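Side-chain contact in uncharacterized protein (Pseudomonas aeruginosa, PDB 4O5P), which is a type VI secretion effector of the Tle1 family, a phospholipase that probably hydrolyses membrane lipids through an alpha/beta-hydrolase-like catalytic domain: residues Pro803-Gln806 with Gln807-Leu810. Numbering follows the deposited sequence.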
ATOM      1  N   PRO A 803      -9.133  35.849  23.429  1.00 42.68           N
ATOM      2  CA  PRO A 803      -8.341  36.709  22.542  1.00 40.74           C
ATOM      3  C   PRO A 803      -7.202  35.941  21.849  1.00 34.73           C
ATOM      4  O   PRO A 803      -6.934  36.175  20.652  1.00 34.72           O
ATOM      5  CB  PRO A 803      -7.802  37.767  23.499  1.00 33.13           C
ATOM      6  CG  PRO A 803      -8.922  37.929  24.497  1.00 38.53           C
ATOM      7  CD  PRO A 803      -9.506  36.542  24.680  1.00 39.17           C
ATOM      8  N   ALA A 804      -6.568  35.018  22.575  1.00 30.03           N
ATOM      9  CA  ALA A 804      -5.489  34.203  22.011  1.00 31.86           C
ATOM     10  C   ALA A 804      -5.961  33.357  20.824  1.00 28.71           C
ATOM     11  O   ALA A 804      -5.359  33.364  19.727  1.00 32.71           O
ATOM     12  CB  ALA A 804      -4.884  33.313  23.093  1.00 30.47           C
ATOM     13  N   LEU A 805      -7.036  32.610  21.049  1.00 30.36           N
ATOM     14  CA  LEU A 805      -7.606  31.812  19.983  1.00 26.16           C
ATOM     15  C   LEU A 805      -8.080  32.727  18.858  1.00 32.04           C
ATOM     16  O   LEU A 805      -8.122  32.308  17.718  1.00 27.93           O
ATOM     17  CB  LEU A 805      -8.749  30.936  20.497  1.00 31.88           C
ATOM     18  CG  LEU A 805      -8.363  29.798  21.450  1.00 31.28           C
ATOM     19  CD1 LEU A 805      -9.553  28.902  21.751  1.00 32.41           C
ATOM     20  CD2 LEU A 805      -7.200  28.982  20.891  1.00 28.72           C
ATOM     21  N   GLN A 806      -8.427  33.978  19.165  1.00 30.52           N
ATOM     22  CA  GLN A 806      -8.810  34.906  18.100  1.00 31.39           C
ATOM     23  C   GLN A 806      -7.617  35.180  17.191  1.00 30.23           C
ATOM     24  O   GLN A 806      -7.765  35.237  15.967  1.00 29.78           O
ATOM     25  CB  GLN A 806      -9.370  36.215  18.658  1.00 36.48           C
ATOM     26  CG  GLN A 806     -10.719  36.086  19.347  1.00 39.61           C
ATOM     27  CD  GLN A 806     -11.108  37.360  20.081  1.00 46.68           C
ATOM     28  OE1 GLN A 806     -10.790  38.473  19.642  1.00 39.51           O
ATOM     29  NE2 GLN A 806     -11.788  37.203  21.216  1.00 47.65           N
ATOM     30  N   GLN A 807      -6.429  35.332  17.768  1.00 31.40           N
ATOM     31  CA  GLN A 807      -5.253  35.451  16.888  1.00 32.47           C
ATOM     32  C   GLN A 807      -5.016  34.186  16.056  1.00 27.56           C
ATOM     33  O   GLN A 807      -4.774  34.261  14.830  1.00 31.64           O
ATOM     34  CB  GLN A 807      -3.995  35.826  17.665  1.00 34.63           C
ATOM     35  CG  GLN A 807      -3.682  37.323  17.610  1.00 38.06           C
ATOM     36  CD  GLN A 807      -2.739  37.745  18.705  1.00 40.53           C
ATOM     37  OE1 GLN A 807      -2.342  36.930  19.536  1.00 43.16           O
ATOM     38  NE2 GLN A 807      -2.374  39.026  18.720  1.00 48.48           N
ATOM     39  N   VAL A 808      -5.087  33.030  16.717  1.00 27.58           N
ATOM     40  CA  VAL A 808      -4.998  31.759  15.982  1.00 27.50           C
ATOM     41  C   VAL A 808      -5.954  31.753  14.791  1.00 27.15           C
ATOM     42  O   VAL A 808      -5.564  31.426  13.672  1.00 29.09           O
ATOM     43  CB  VAL A 808      -5.313  30.554  16.888  1.00 27.08           C
ATOM     44  CG1 VAL A 808      -5.391  29.266  16.074  1.00 27.03           C
ATOM     45  CG2 VAL A 808      -4.272  30.437  17.998  1.00 25.06           C
ATOM     46  N   LEU A 809      -7.195  32.154  15.052  1.00 26.87           N
ATOM     47  CA  LEU A 809      -8.273  32.174  14.073  1.00 30.24           C
ATOM     48  C   LEU A 809      -8.023  33.143  12.932  1.00 32.13           C
ATOM     49  O   LEU A 809      -8.334  32.842  11.788  1.00 31.68           O
ATOM     50  CB  LEU A 809      -9.608  32.498  14.753  1.00 29.67           C
ATOM     51  CG  LEU A 809     -10.782  32.824  13.823  1.00 30.90           C
ATOM     52  CD1 LEU A 809     -11.177  31.620  12.984  1.00 29.28           C
ATOM     53  CD2 LEU A 809     -11.966  33.339  14.625  1.00 27.55           C
ATOM     54  N   LEU A 810      -7.482  34.315  13.243  1.00 28.50           N
ATOM     55  CA  LEU A 810      -7.098  35.255  12.197  1.00 30.45           C
ATOM     56  C   LEU A 810      -6.078  34.605  11.245  1.00 30.93           C
ATOM     57  O   LEU A 810      -6.238  34.645  10.004  1.00 29.04           O
ATOM     58  CB  LEU A 810      -6.520  36.523  12.834  1.00 31.64           C
ATOM     59  CG  LEU A 810      -5.917  37.528  11.865  1.00 29.54           C
ATOM     60  CD1 LEU A 810      -6.989  37.986  10.900  1.00 29.74           C
ATOM     61  CD2 LEU A 810      -5.322  38.702  12.625  1.00 32.65           C
TER
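Leu805 and Val808 sit three residues apart on the same side of one helical turn. Their side chains meet through single methyl groups, with Leu805 CD2 4.4 Å from Val808 CG2. This is a loose apolar touch. Val808 CG2 lies anti to its own carbonyl carbon and beside its backbone N. That position turns it back toward the preceding turn, where it also comes 3.6 Å from Ala804 O. Leu805 CG lies beside its backbone N (chi1 -68°), which carries both methyls back toward the start of the helix.

Both residues are buried. Leu805 touches Ala798 and Val808 touches Leu795, both of helix 795-798. Val808 also touches Asp754, Thr757 and Ile759 in loops. The contact is the first part of helix 803-814, the last helix of the modelled chain, far from the centre of the molecule. Four successive i to i+4 backbone bonds define it as alpha-helical. Val808 N to Ala804 O is the straightest, at 3.0 Å with an N-H...O angle of 170°. Leu809 N to Leu805 O is the shortest, at 2.8 Å. Gln807 N binds Pro803 O and Leu810 N binds Gln806 O.

Leu809 CB rests 3.3 Å from Leu805 O. Its side chain touches Leu795 of helix 795-798. The two glutamines are exposed, and both chains are extended beyond CG. Gln807 CB lies 3.5 Å from Ala804 O, and its side chain touches Ile759. Both glutamine chains lean back toward the start of the helix, with Gln806 NE2 making a weak hydrogen bond to Ala799 O.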